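Local coordinates for putative hemin ABC transport system, membrane protein (Burkholderia cenocepacia J2315, PDB 5B57) that is a membrane-spanning subunit of a putative heme ABC importer and probably helps form the path by which heme crosses the membrane, at residues A[105-110]-A[355-360]; A[126-131]-A[285-290]; A[143-148]-A[230-235]; A[317-322]-A[328-333]. All coordinates share one frame; numbering follows the deposited sequence. Where two conformers were deposited one is given.

Contact 1 of 4, residues A[105-110]-A[355-360]; sequences APRVVL and PADIPL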
loop_
_atom_site.group_PDB
_atom_site.type_symbol
_atom_site.label_atom_id
_atom_site.label_comp_id
_atom_site.label_asym_id
_atom_site.label_seq_id
_atom_site.Cartn_x
_atom_site.Cartn_y
_atom_site.Cartn_z
ATOM N N ALA A 105 6.779 -0.857 -43.286
ATOM C CA ALA A 105 7.411 -1.922 -42.522
ATOM C C ALA A 105 8.064 -1.396 -41.246
ATOM O O ALA A 105 7.699 -1.867 -40.161
ATOM C CB ALA A 105 8.421 -2.694 -43.384
ATOM N N PRO A 106 8.992 -0.429 -41.293
ATOM C CA PRO A 106 9.613 0.011 -40.030
ATOM C C PRO A 106 8.603 0.468 -39.000
ATOM O O PRO A 106 8.840 0.330 -37.798
ATOM C CB PRO A 106 10.531 1.170 -40.461
ATOM C CG PRO A 106 10.682 1.027 -41.925
ATOM C CD PRO A 106 9.364 0.469 -42.394
ATOM N N ARG A 107 7.468 0.998 -39.442
ATOM C CA ARG A 107 6.457 1.425 -38.500
ATOM C C ARG A 107 5.719 0.230 -37.924
ATOM O O ARG A 107 5.461 0.175 -36.718
ATOM C CB ARG A 107 5.502 2.391 -39.186
ATOM C CG ARG A 107 4.329 2.756 -38.353
ATOM C CD ARG A 107 3.863 4.150 -38.633
ATOM N NE ARG A 107 2.627 4.394 -37.910
ATOM C CZ ARG A 107 1.976 5.546 -37.940
ATOM N NH1 ARG A 107 2.453 6.549 -38.662
ATOM N NH2 ARG A 107 0.857 5.699 -37.251
ATOM N N VAL A 108 5.396 -0.753 -38.759
ATOM C CA VAL A 108 4.737 -1.946 -38.235
ATOM C C VAL A 108 5.671 -2.708 -37.315
ATOM O O VAL A 108 5.274 -3.125 -36.224
ATOM C CB VAL A 108 4.221 -2.840 -39.373
ATOM C CG1 VAL A 108 3.809 -4.159 -38.802
ATOM C CG2 VAL A 108 3.040 -2.179 -40.062
ATOM N N VAL A 109 6.935 -2.867 -37.719
ATOM C CA VAL A 109 7.909 -3.545 -36.860
ATOM C C VAL A 109 8.113 -2.779 -35.548
ATOM O O VAL A 109 8.210 -3.383 -34.477
ATOM C CB VAL A 109 9.220 -3.774 -37.633
ATOM C CG1 VAL A 109 10.411 -3.502 -36.791
ATOM C CG2 VAL A 109 9.284 -5.179 -38.009
ATOM N N LEU A 110 8.145 -1.444 -35.596
ATOM C CA LEU A 110 8.315 -0.687 -34.362
ATOM C C LEU A 110 7.148 -0.927 -33.416
ATOM O O LEU A 110 7.352 -1.118 -32.212
ATOM C CB LEU A 110 8.480 0.813 -34.657
ATOM C CG LEU A 110 8.821 1.717 -33.456
ATOM C CD1 LEU A 110 10.190 1.416 -32.905
ATOM C CD2 LEU A 110 8.751 3.165 -33.805
ATOM N N PRO A 355 -7.088 11.612 -43.118
ATOM C CA PRO A 355 -5.648 11.303 -43.091
ATOM C C PRO A 355 -4.823 11.820 -41.902
ATOM O O PRO A 355 -3.587 11.864 -42.035
ATOM C CB PRO A 355 -5.147 11.991 -44.349
ATOM C CG PRO A 355 -5.945 13.255 -44.344
ATOM C CD PRO A 355 -7.345 12.821 -43.928
ATOM N N ALA A 356 -5.439 12.222 -40.793
ATOM C CA ALA A 356 -4.625 12.630 -39.656
ATOM C C ALA A 356 -3.932 11.421 -39.051
ATOM O O ALA A 356 -4.409 10.284 -39.137
ATOM C CB ALA A 356 -5.461 13.342 -38.594
ATOM N N ASP A 357 -2.779 11.668 -38.455
ATOM C CA ASP A 357 -1.984 10.616 -37.827
ATOM C C ASP A 357 -1.941 10.970 -36.354
ATOM O O ASP A 357 -1.124 11.760 -35.874
ATOM C CB ASP A 357 -0.601 10.522 -38.494
ATOM C CG ASP A 357 0.136 9.240 -38.131
ATOM O OD1 ASP A 357 -0.480 8.321 -37.540
ATOM O OD2 ASP A 357 1.346 9.152 -38.443
ATOM N N ILE A 358 -2.879 10.372 -35.607
ATOM C CA ILE A 358 -3.189 10.703 -34.207
ATOM C C ILE A 358 -2.073 10.191 -33.309
ATOM O O ILE A 358 -1.604 9.054 -33.512
ATOM C CB ILE A 358 -4.536 10.125 -33.828
ATOM C CG1 ILE A 358 -5.646 10.713 -34.700
ATOM C CG2 ILE A 358 -4.809 10.317 -32.350
ATOM C CD1 ILE A 358 -6.958 10.084 -34.408
ATOM N N PRO A 359 -1.637 10.952 -32.320
ATOM C CA PRO A 359 -0.604 10.451 -31.426
ATOM C C PRO A 359 -0.984 9.107 -30.832
ATOM O O PRO A 359 -2.128 8.866 -30.449
ATOM C CB PRO A 359 -0.520 11.543 -30.353
ATOM C CG PRO A 359 -0.845 12.807 -31.133
ATOM C CD PRO A 359 -1.913 12.388 -32.108
ATOM N N LEU A 360 -0.000 8.205 -30.773
ATOM C CA LEU A 360 -0.266 6.868 -30.266
ATOM C C LEU A 360 -0.607 6.888 -28.778
ATOM O O LEU A 360 -1.475 6.128 -28.322
ATOM C CB LEU A 360 0.947 5.975 -30.513
ATOM C CG LEU A 360 0.687 4.492 -30.271
ATOM C CD1 LEU A 360 -0.505 4.005 -31.095
ATOM C CD2 LEU A 360 1.951 3.729 -30.574
#
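Arg107 and Asp357 meet in an end-on, two-pronged salt bridge. Within the all-helical transmembrane fold of the FecCD permease family, it ties helix 94-128 to the loop that links helices 327-352 and 360-378. The two side chains come from opposite directions. Each has its CG anti to its own backbone N (chi1 173° for Arg107, -166° for Asp357), pointing the chain away from it toward the other segment. The nearest CA atoms of the segments, those of Arg107 and Leu360, are 11.9 Å apart. The guanidinium and carboxylate planes are nearly coplanar, 17° apart, and the carboxylate lies at the guanidinium edge. Both bonds are close to straight and lie near the guanidinium plane. Two such bonds fix the rotation of both groups. Arg107 NE turns to a second acid, forming a salt bridge with Asp346 of helix 327-352. Arg107 thus pairs with two carboxylates, which probably steadies its positive charge at this partly buried place. Arg350 of the same helix packs against both partners. In the bridge, Arg107 NH1 gives its hydrogen to Asp357 OD2 at 2.8 Å. Arg107 NH2 gives one to Asp357 OD1 at 3.0 Å, and that oxygen uses its syn lone pair.

Contact 2 of 4, residues A[126-131]-A[285-290]; sequences QALFRN and RLKRRV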
loop_
_atom_site.group_PDB
_atom_site.type_symbol
_atom_site.label_atom_id
_atom_site.label_comp_id
_atom_site.label_asym_id
_atom_site.label_seq_id
_atom_site.Cartn_x
_atom_site.Cartn_y
_atom_site.Cartn_z
ATOM N N GLN A 126 5.946 -6.319 -12.504
ATOM C CA GLN A 126 4.820 -6.640 -11.629
ATOM C C GLN A 126 5.098 -7.874 -10.784
ATOM O O GLN A 126 4.647 -7.967 -9.632
ATOM C CB GLN A 126 3.566 -6.829 -12.459
ATOM C CG GLN A 126 3.023 -5.510 -12.901
ATOM C CD GLN A 126 2.334 -5.569 -14.237
ATOM O OE1 GLN A 126 1.398 -6.353 -14.442
ATOM N NE2 GLN A 126 2.779 -4.725 -15.159
ATOM N N ALA A 127 5.839 -8.836 -11.333
ATOM C CA ALA A 127 6.374 -9.909 -10.501
ATOM C C ALA A 127 7.352 -9.347 -9.484
ATOM O O ALA A 127 7.157 -9.484 -8.277
ATOM C CB ALA A 127 7.043 -10.983 -11.359
ATOM N N LEU A 128 8.385 -8.658 -9.961
ATOM C CA LEU A 128 9.401 -8.103 -9.074
ATOM C C LEU A 128 8.800 -7.339 -7.891
ATOM O O LEU A 128 9.262 -7.487 -6.756
ATOM C CB LEU A 128 10.332 -7.198 -9.876
ATOM C CG LEU A 128 11.428 -6.576 -9.028
ATOM C CD1 LEU A 128 12.429 -7.634 -8.782
ATOM C CD2 LEU A 128 12.052 -5.446 -9.768
ATOM N N PHE A 129 7.766 -6.529 -8.126
ATOM C CA PHE A 129 7.153 -5.767 -7.036
ATOM C C PHE A 129 5.999 -6.490 -6.387
ATOM O O PHE A 129 5.373 -5.922 -5.487
ATOM C CB PHE A 129 6.646 -4.404 -7.511
ATOM C CG PHE A 129 7.734 -3.432 -7.770
ATOM C CD1 PHE A 129 8.221 -2.640 -6.753
ATOM C CD2 PHE A 129 8.300 -3.331 -9.023
ATOM C CE1 PHE A 129 9.245 -1.748 -6.977
ATOM C CE2 PHE A 129 9.334 -2.446 -9.254
ATOM C CZ PHE A 129 9.803 -1.650 -8.217
ATOM N N ARG A 130 5.678 -7.704 -6.842
ATOM C CA ARG A 130 4.579 -8.453 -6.260
ATOM C C ARG A 130 3.329 -7.593 -6.253
ATOM O O ARG A 130 2.605 -7.487 -5.264
ATOM C CB ARG A 130 4.938 -8.921 -4.861
ATOM C CG ARG A 130 5.491 -10.302 -4.832
ATOM C CD ARG A 130 6.354 -10.470 -3.639
ATOM N NE ARG A 130 7.454 -9.524 -3.712
ATOM C CZ ARG A 130 7.688 -8.601 -2.782
ATOM N NH1 ARG A 130 6.887 -8.527 -1.710
ATOM N NH2 ARG A 130 8.718 -7.767 -2.919
ATOM N N ASN A 131 3.102 -6.936 -7.351
ATOM C CA ASN A 131 2.025 -5.982 -7.395
ATOM C C ASN A 131 1.676 -5.702 -8.842
ATOM O O ASN A 131 2.538 -5.273 -9.632
ATOM C CB ASN A 131 2.425 -4.704 -6.681
ATOM C CG ASN A 131 1.357 -3.664 -6.733
ATOM O OD1 ASN A 131 0.209 -3.930 -7.102
ATOM N ND2 ASN A 131 1.713 -2.463 -6.358
ATOM N N ARG A 285 20.428 -9.813 -6.090
ATOM C CA ARG A 285 20.876 -9.881 -7.476
ATOM C C ARG A 285 19.694 -9.911 -8.422
ATOM O O ARG A 285 19.783 -9.392 -9.542
ATOM C CB ARG A 285 21.750 -11.115 -7.726
ATOM C CG ARG A 285 22.996 -11.250 -6.857
ATOM C CD ARG A 285 24.141 -10.404 -7.375
ATOM N NE ARG A 285 24.595 -10.815 -8.707
ATOM C CZ ARG A 285 25.332 -10.051 -9.513
ATOM N NH1 ARG A 285 25.694 -8.829 -9.131
ATOM N NH2 ARG A 285 25.700 -10.504 -10.701
ATOM N N LEU A 286 18.579 -10.518 -8.001
ATOM C CA LEU A 286 17.410 -10.600 -8.879
ATOM C C LEU A 286 16.813 -9.221 -9.124
ATOM O O LEU A 286 16.482 -8.876 -10.266
ATOM C CB LEU A 286 16.365 -11.540 -8.291
ATOM C CG LEU A 286 14.987 -11.556 -8.953
ATOM C CD1 LEU A 286 15.136 -11.946 -10.401
ATOM C CD2 LEU A 286 14.018 -12.519 -8.237
ATOM N N LYS A 287 16.665 -8.419 -8.063
ATOM C CA LYS A 287 16.153 -7.067 -8.245
ATOM C C LYS A 287 17.011 -6.288 -9.243
ATOM O O LYS A 287 16.482 -5.662 -10.163
ATOM C CB LYS A 287 16.064 -6.361 -6.893
ATOM C CG LYS A 287 15.063 -7.023 -5.949
ATOM C CD LYS A 287 14.852 -6.270 -4.612
ATOM C CE LYS A 287 13.583 -6.781 -3.875
ATOM N NZ LYS A 287 13.131 -6.035 -2.639
ATOM N N ARG A 288 18.335 -6.363 -9.125
ATOM C CA ARG A 288 19.167 -5.547 -9.999
ATOM C C ARG A 288 19.144 -6.050 -11.435
ATOM O O ARG A 288 19.206 -5.248 -12.360
ATOM C CB ARG A 288 20.599 -5.479 -9.451
ATOM C CG ARG A 288 21.637 -4.895 -10.407
ATOM C CD ARG A 288 23.054 -4.787 -9.781
ATOM N NE ARG A 288 23.807 -3.665 -10.370
ATOM C CZ ARG A 288 25.016 -3.248 -9.977
ATOM N NH1 ARG A 288 25.588 -2.211 -10.585
ATOM N NH2 ARG A 288 25.662 -3.860 -8.983
ATOM N N ARG A 289 19.013 -7.354 -11.656
ATOM C CA ARG A 289 19.088 -7.866 -13.022
ATOM C C ARG A 289 17.838 -7.519 -13.812
ATOM O O ARG A 289 17.923 -7.183 -14.993
ATOM C CB ARG A 289 19.343 -9.375 -13.008
ATOM C CG ARG A 289 20.837 -9.673 -12.888
ATOM C CD ARG A 289 21.209 -11.142 -13.012
ATOM N NE ARG A 289 20.682 -11.934 -11.899
ATOM C CZ ARG A 289 21.248 -13.042 -11.416
ATOM N NH1 ARG A 289 20.676 -13.683 -10.402
ATOM N NH2 ARG A 289 22.387 -13.501 -11.935
ATOM N N VAL A 290 16.674 -7.557 -13.168
ATOM C CA VAL A 290 15.431 -7.141 -13.817
ATOM C C VAL A 290 15.465 -5.651 -14.157
ATOM O O VAL A 290 15.178 -5.248 -15.294
ATOM C CB VAL A 290 14.240 -7.497 -12.920
ATOM C CG1 VAL A 290 12.950 -7.032 -13.538
ATOM C CG2 VAL A 290 14.236 -8.987 -12.684
#
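Leu128 meets Lys287 and Val290 through aliphatic carbons, and no flat group has a face or edge in this contact. The nearest flat group is the guanidinium of Arg130, which makes no close contact across the segments: Arg130 NH2 is 4.7 Å from Lys287 NZ. These are like charges that do not touch. Lys287 NZ makes a salt bridge with Glu273 instead, which probably eases the mutual repulsion. The two methyl groups of Leu128 divide the contact between them. Leu128 has CG anti to its backbone N (chi1 -180°), which carries both methyl groups toward helix 283-305. Leu128 CD1 lies 3.8 Å from Lys287 CA and meets the start of the lysine chain, with Leu128 CD1 to Lys287 CG at 3.9 Å. The other branch turns to the next helical turn, where Leu128 CD2 is 4.2 Å from Val290 CG1. The Leu128 and Val290 side chains run antiparallel alongside each other. Just after Leu128 the helix stops in a Schellman motif. Arg130 has positive phi, Arg130 N bonds to Ala127 O at 2.7 Å, and Asn131 N bonds to Gln126 O at 2.9 Å. The contact thus joins the C-terminal end of helix 94-128 to the early turns of helix 283-305. Helix 263-269 packs on Leu128 and Leu286 through Leu269, while Leu196 of helix 196-220 touches Lys287.

Contact 3 of 4, residues A[143-148]-A[230-235]; sequences SGAALG and TFWSLG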
loop_
_atom_site.group_PDB
_atom_site.type_symbol
_atom_site.label_atom_id
_atom_site.label_comp_id
_atom_site.label_asym_id
_atom_site.label_seq_id
_atom_site.Cartn_x
_atom_site.Cartn_y
_atom_site.Cartn_z
ATOM N N SER A 143 11.688 9.034 -17.618
ATOM C CA SER A 143 12.064 10.407 -17.307
ATOM C C SER A 143 13.369 10.797 -17.967
ATOM O O SER A 143 13.490 11.892 -18.535
ATOM C CB SER A 143 12.215 10.571 -15.808
ATOM O OG SER A 143 11.097 10.052 -15.148
ATOM N N GLY A 144 14.386 9.956 -17.824
ATOM C CA GLY A 144 15.669 10.277 -18.426
ATOM C C GLY A 144 15.588 10.393 -19.936
ATOM O O GLY A 144 16.261 11.237 -20.541
ATOM N N ALA A 145 14.788 9.523 -20.565
ATOM C CA ALA A 145 14.543 9.660 -21.991
ATOM C C ALA A 145 14.015 11.059 -22.289
ATOM O O ALA A 145 14.606 11.806 -23.086
ATOM C CB ALA A 145 13.576 8.573 -22.462
ATOM N N ALA A 146 12.948 11.455 -21.582
ATOM C CA ALA A 146 12.357 12.771 -21.761
ATOM C C ALA A 146 13.299 13.895 -21.358
ATOM O O ALA A 146 13.246 14.981 -21.954
ATOM C CB ALA A 146 11.059 12.859 -20.981
ATOM N N LEU A 147 14.173 13.682 -20.371
ATOM C CA LEU A 147 15.190 14.708 -20.119
ATOM C C LEU A 147 16.179 14.787 -21.276
ATOM O O LEU A 147 16.434 15.868 -21.813
ATOM C CB LEU A 147 15.934 14.463 -18.804
ATOM C CG LEU A 147 16.963 15.549 -18.426
ATOM C CD1 LEU A 147 16.341 16.948 -18.381
ATOM C CD2 LEU A 147 17.645 15.239 -17.102
ATOM N N GLY A 148 16.737 13.642 -21.684
ATOM C CA GLY A 148 17.733 13.652 -22.745
ATOM C C GLY A 148 17.166 14.097 -24.079
ATOM O O GLY A 148 17.825 14.810 -24.841
ATOM N N THR A 230 6.333 18.399 -27.770
ATOM C CA THR A 230 4.975 17.902 -27.564
ATOM C C THR A 230 4.685 16.717 -28.476
ATOM O O THR A 230 4.013 15.772 -28.055
ATOM C CB THR A 230 3.924 18.998 -27.749
ATOM O OG1 THR A 230 3.636 19.144 -29.134
ATOM C CG2 THR A 230 4.398 20.315 -27.214
ATOM N N PHE A 231 5.182 16.726 -29.716
ATOM C CA PHE A 231 4.942 15.567 -30.580
ATOM C C PHE A 231 5.587 14.313 -30.002
ATOM O O PHE A 231 4.940 13.262 -29.880
ATOM C CB PHE A 231 5.456 15.828 -31.997
ATOM C CG PHE A 231 5.856 14.572 -32.721
ATOM C CD1 PHE A 231 4.888 13.803 -33.381
ATOM C CD2 PHE A 231 7.196 14.138 -32.717
ATOM C CE1 PHE A 231 5.243 12.643 -34.035
ATOM C CE2 PHE A 231 7.558 12.963 -33.355
ATOM C CZ PHE A 231 6.575 12.209 -34.028
ATOM N N TRP A 232 6.878 14.403 -29.660
ATOM C CA TRP A 232 7.579 13.283 -29.037
ATOM C C TRP A 232 6.896 12.859 -27.743
ATOM O O TRP A 232 6.859 11.673 -27.421
ATOM C CB TRP A 232 9.035 13.683 -28.793
ATOM C CG TRP A 232 9.933 12.627 -28.228
ATOM C CD1 TRP A 232 10.733 11.763 -28.929
ATOM C CD2 TRP A 232 10.173 12.345 -26.838
ATOM N NE1 TRP A 232 11.444 10.947 -28.057
ATOM C CE2 TRP A 232 11.112 11.291 -26.775
ATOM C CE3 TRP A 232 9.680 12.878 -25.646
ATOM C CZ2 TRP A 232 11.550 10.776 -25.594
ATOM C CZ3 TRP A 232 10.120 12.364 -24.491
ATOM C CH2 TRP A 232 11.040 11.316 -24.463
ATOM N N SER A 233 6.326 13.813 -27.005
ATOM C CA SER A 233 5.690 13.530 -25.722
ATOM C C SER A 233 4.275 12.983 -25.857
ATOM O O SER A 233 3.713 12.504 -24.863
ATOM C CB SER A 233 5.656 14.786 -24.843
ATOM O OG SER A 233 4.511 15.595 -25.104
ATOM N N LEU A 234 3.676 13.046 -27.032
ATOM C CA LEU A 234 2.416 12.364 -27.230
ATOM C C LEU A 234 2.620 10.930 -27.729
ATOM O O LEU A 234 1.650 10.159 -27.796
ATOM C CB LEU A 234 1.537 13.174 -28.186
ATOM C CG LEU A 234 1.152 14.601 -27.771
ATOM C CD1 LEU A 234 0.371 15.354 -28.856
ATOM C CD2 LEU A 234 0.388 14.631 -26.453
ATOM N N GLY A 235 3.864 10.532 -28.032
ATOM C CA GLY A 235 4.107 9.193 -28.555
ATOM C C GLY A 235 3.719 8.987 -30.014
ATOM O O GLY A 235 2.568 9.212 -30.406
#
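Trp232 reaches from helix 223-234 to Ala145 and Ala146 of helix 141-154, and it carries the whole contact. Two conformers were deposited for this tryptophan. The details below hold for one of them and are doubtful to that extent. From CB the side chain heads toward the other helix. CG is anti to the backbone N (chi1 -177°), and chi2 of 93° stands the indole plane roughly perpendicular to the CA-CB-CG plane. CB, CG and the five-membered ring serve as the stalk, and the far carbons of the six-membered ring do the touching. Trp232 CZ2 comes first, 4.1 Å from Ala145 O. Trp232 CZ3 lies beside the next alanine, 3.7 Å from Ala146 CB. At the far corner, Trp232 CH2 is the atom nearest the helix backbone, close to Ala146 CA and to Ala145 C. It also meets a methyl group, with Trp232 CH2 to Ala145 CB at 4.2 Å. The ring approaches these atoms obliquely. The small alanines let the indole sit against the helix backbone. This is van der Waals packing between two helices of the FecCD-family transmembrane fold. Beside Trp232, Ser233 turns back on its own helix, and Ser233 OG donates to Thr230 O at 3.0 Å. Gly235, with positive phi, is the first residue to leave helical geometry. Helix 196-220 lies next to helix 141-154, with Ile214 on Ala146 and Val210 and Ala213 on Leu147. Helix 223-234 also faces the second subunit, where Thr230 packs on Leu226 and Leu234 on Gly215 of that other copy.

Contact 4 of 4, residues A[317-322]-A[328-333]; sequences HCVRLA and RIVLPG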
loop_
_atom_site.group_PDB
_atom_site.type_symbol
_atom_site.label_atom_id
_atom_site.label_comp_id
_atom_site.label_asym_id
_atom_site.label_seq_id
_atom_site.Cartn_x
_atom_site.Cartn_y
_atom_site.Cartn_z
ATOM N N HIS A 317 -1.704 -8.068 -17.423
ATOM C CA HIS A 317 -2.843 -8.325 -16.555
ATOM C C HIS A 317 -3.898 -9.201 -17.207
ATOM O O HIS A 317 -4.536 -9.996 -16.518
ATOM C CB HIS A 317 -3.491 -7.019 -16.106
ATOM C CG HIS A 317 -4.420 -7.192 -14.945
ATOM N ND1 HIS A 317 -3.974 -7.297 -13.641
ATOM C CD2 HIS A 317 -5.766 -7.326 -14.893
ATOM C CE1 HIS A 317 -5.008 -7.462 -12.837
ATOM N NE2 HIS A 317 -6.106 -7.489 -13.572
ATOM N N CYS A 318 -4.108 -9.101 -18.508
ATOM C CA CYS A 318 -5.081 -9.998 -19.120
ATOM C C CYS A 318 -4.496 -11.388 -19.283
ATOM O O CYS A 318 -5.186 -12.390 -19.042
ATOM C CB CYS A 318 -5.548 -9.443 -20.464
ATOM S SG CYS A 318 -5.967 -7.688 -20.418
ATOM N N VAL A 319 -3.228 -11.467 -19.682
ATOM C CA VAL A 319 -2.605 -12.770 -19.857
ATOM C C VAL A 319 -2.612 -13.517 -18.542
ATOM O O VAL A 319 -2.812 -14.742 -18.502
ATOM C CB VAL A 319 -1.182 -12.613 -20.401
ATOM C CG1 VAL A 319 -0.433 -13.932 -20.249
ATOM C CG2 VAL A 319 -1.202 -12.079 -21.852
ATOM N N ARG A 320 -2.442 -12.781 -17.437
ATOM C CA ARG A 320 -2.481 -13.399 -16.109
ATOM C C ARG A 320 -3.861 -13.988 -15.803
ATOM O O ARG A 320 -3.981 -15.163 -15.437
ATOM C CB ARG A 320 -2.082 -12.376 -15.054
ATOM C CG ARG A 320 -0.639 -12.437 -14.620
ATOM C CD ARG A 320 -0.496 -11.688 -13.309
ATOM N NE ARG A 320 -1.007 -10.328 -13.444
ATOM C CZ ARG A 320 -0.235 -9.270 -13.646
ATOM N NH1 ARG A 320 1.084 -9.411 -13.726
ATOM N NH2 ARG A 320 -0.776 -8.069 -13.749
ATOM N N LEU A 321 -4.916 -13.171 -15.939
ATOM C CA LEU A 321 -6.289 -13.630 -15.742
ATOM C C LEU A 321 -6.682 -14.777 -16.666
ATOM O O LEU A 321 -7.690 -15.442 -16.405
ATOM C CB LEU A 321 -7.258 -12.476 -15.953
ATOM C CG LEU A 321 -7.142 -11.436 -14.846
ATOM C CD1 LEU A 321 -7.513 -10.014 -15.321
ATOM C CD2 LEU A 321 -7.995 -11.871 -13.645
ATOM N N ALA A 322 -5.940 -15.011 -17.754
ATOM C CA ALA A 322 -6.206 -16.157 -18.613
ATOM C C ALA A 322 -5.352 -17.361 -18.270
ATOM O O ALA A 322 -5.755 -18.485 -18.563
ATOM C CB ALA A 322 -5.995 -15.796 -20.088
ATOM N N ARG A 328 6.573 -18.178 -16.538
ATOM C CA ARG A 328 6.951 -18.884 -17.758
ATOM C C ARG A 328 5.917 -18.714 -18.865
ATOM O O ARG A 328 6.250 -18.744 -20.041
ATOM C CB ARG A 328 7.196 -20.367 -17.432
ATOM C CG ARG A 328 8.676 -20.789 -17.323
ATOM C CD ARG A 328 8.951 -21.757 -16.141
ATOM N NE ARG A 328 8.318 -23.083 -16.253
ATOM C CZ ARG A 328 7.428 -23.581 -15.388
ATOM N NH1 ARG A 328 7.042 -22.877 -14.324
ATOM N NH2 ARG A 328 6.926 -24.796 -15.586
ATOM N N ILE A 329 4.636 -18.530 -18.492
ATOM C CA ILE A 329 3.586 -18.196 -19.457
ATOM C C ILE A 329 3.470 -16.686 -19.663
ATOM O O ILE A 329 3.327 -16.208 -20.791
ATOM C CB ILE A 329 2.233 -18.770 -18.992
ATOM C CG1 ILE A 329 2.295 -20.277 -18.919
ATOM C CG2 ILE A 329 1.103 -18.311 -19.908
ATOM C CD1 ILE A 329 1.271 -20.890 -17.947
ATOM N N VAL A 330 3.490 -15.911 -18.577
ATOM C CA VAL A 330 3.011 -14.533 -18.645
ATOM C C VAL A 330 3.968 -13.659 -19.443
ATOM O O VAL A 330 3.537 -12.752 -20.161
ATOM C CB VAL A 330 2.788 -13.969 -17.235
ATOM C CG1 VAL A 330 2.650 -12.430 -17.292
ATOM C CG2 VAL A 330 1.597 -14.629 -16.590
ATOM N N LEU A 331 5.286 -13.910 -19.335
ATOM C CA LEU A 331 6.237 -12.990 -19.956
ATOM C C LEU A 331 6.209 -13.072 -21.475
ATOM O O LEU A 331 6.125 -12.012 -22.120
ATOM C CB LEU A 331 7.638 -13.209 -19.383
ATOM C CG LEU A 331 8.612 -12.129 -19.867
ATOM C CD1 LEU A 331 9.386 -11.563 -18.704
ATOM C CD2 LEU A 331 9.585 -12.688 -20.882
ATOM N N PRO A 332 6.251 -14.250 -22.113
ATOM C CA PRO A 332 5.937 -14.295 -23.552
ATOM C C PRO A 332 4.477 -13.998 -23.859
ATOM O O PRO A 332 4.181 -13.441 -24.926
ATOM C CB PRO A 332 6.304 -15.733 -23.946
ATOM C CG PRO A 332 6.135 -16.494 -22.719
ATOM C CD PRO A 332 6.593 -15.591 -21.607
ATOM N N GLY A 333 3.560 -14.385 -22.963
ATOM C CA GLY A 333 2.153 -14.096 -23.173
ATOM C C GLY A 333 1.881 -12.612 -23.233
ATOM O O GLY A 333 1.194 -12.127 -24.135
#
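Val319 and Arg320 pack on Val330 and Gly333 by van der Waals contacts. Val319 points toward the second helix and uses both methyl groups. Val319 CG1, anti to its own backbone N (chi1 166°), rests 3.8 Å from Val330 CA and 4.2 Å from Val330 CG2. Val319 CG2 instead meets the carbonyl of Gly333, near its C and O. The lack of a side chain at Gly333 lets the backbones come close here, with Val319 CA and Gly333 CA 5.9 Å apart. The alkyl part of Arg320 adds to the packing: Arg320 CG is 3.7 Å from Val330 CG2, and the two side chains run at a slant to each other. The segments form a helical hairpin, in which helices 311-323 and 327-352 are joined by a short turn. Their local axes are 9.0 Å apart and run roughly antiparallel, at 143°. The polar end of Arg320 bends at chi3 away from helix 327-352, back along its own helix. There Arg320 NH2 donates to His317 ND1 at 3.3 Å, with the imidazole nitrogen in the guanidinium plane. Gln126 of helix 94-128 is another partner. The His317 ring meets that of Phe371, planes about 85° apart.

In the fold
Contacts 1 and 2 lie on opposite sides of the chain centre, with their own centres 32 Å apart, yet both use helix 94-128. Each pairs with a near neighbour. Contact 1 touches contact 3 through Leu360 N and Gly235 O, 2.8 Å apart and probably hydrogen-bonded, and both reach the second subunit. Contact 2 touches contact 4 through Gln126 OE1 and Arg320 NH2, 2.9 Å apart and probably hydrogen-bonded. Arg130 of contact 2 and Arg320 of contact 4 also pack on the chain of another protein. Contacts 3 and 4 stay about 21 Å apart at their nearest atoms. Bound decyl-maltoside detergent lies about 12 Å from the Arg107 side chain, and such detergent also lies about 12 Å from Gly333.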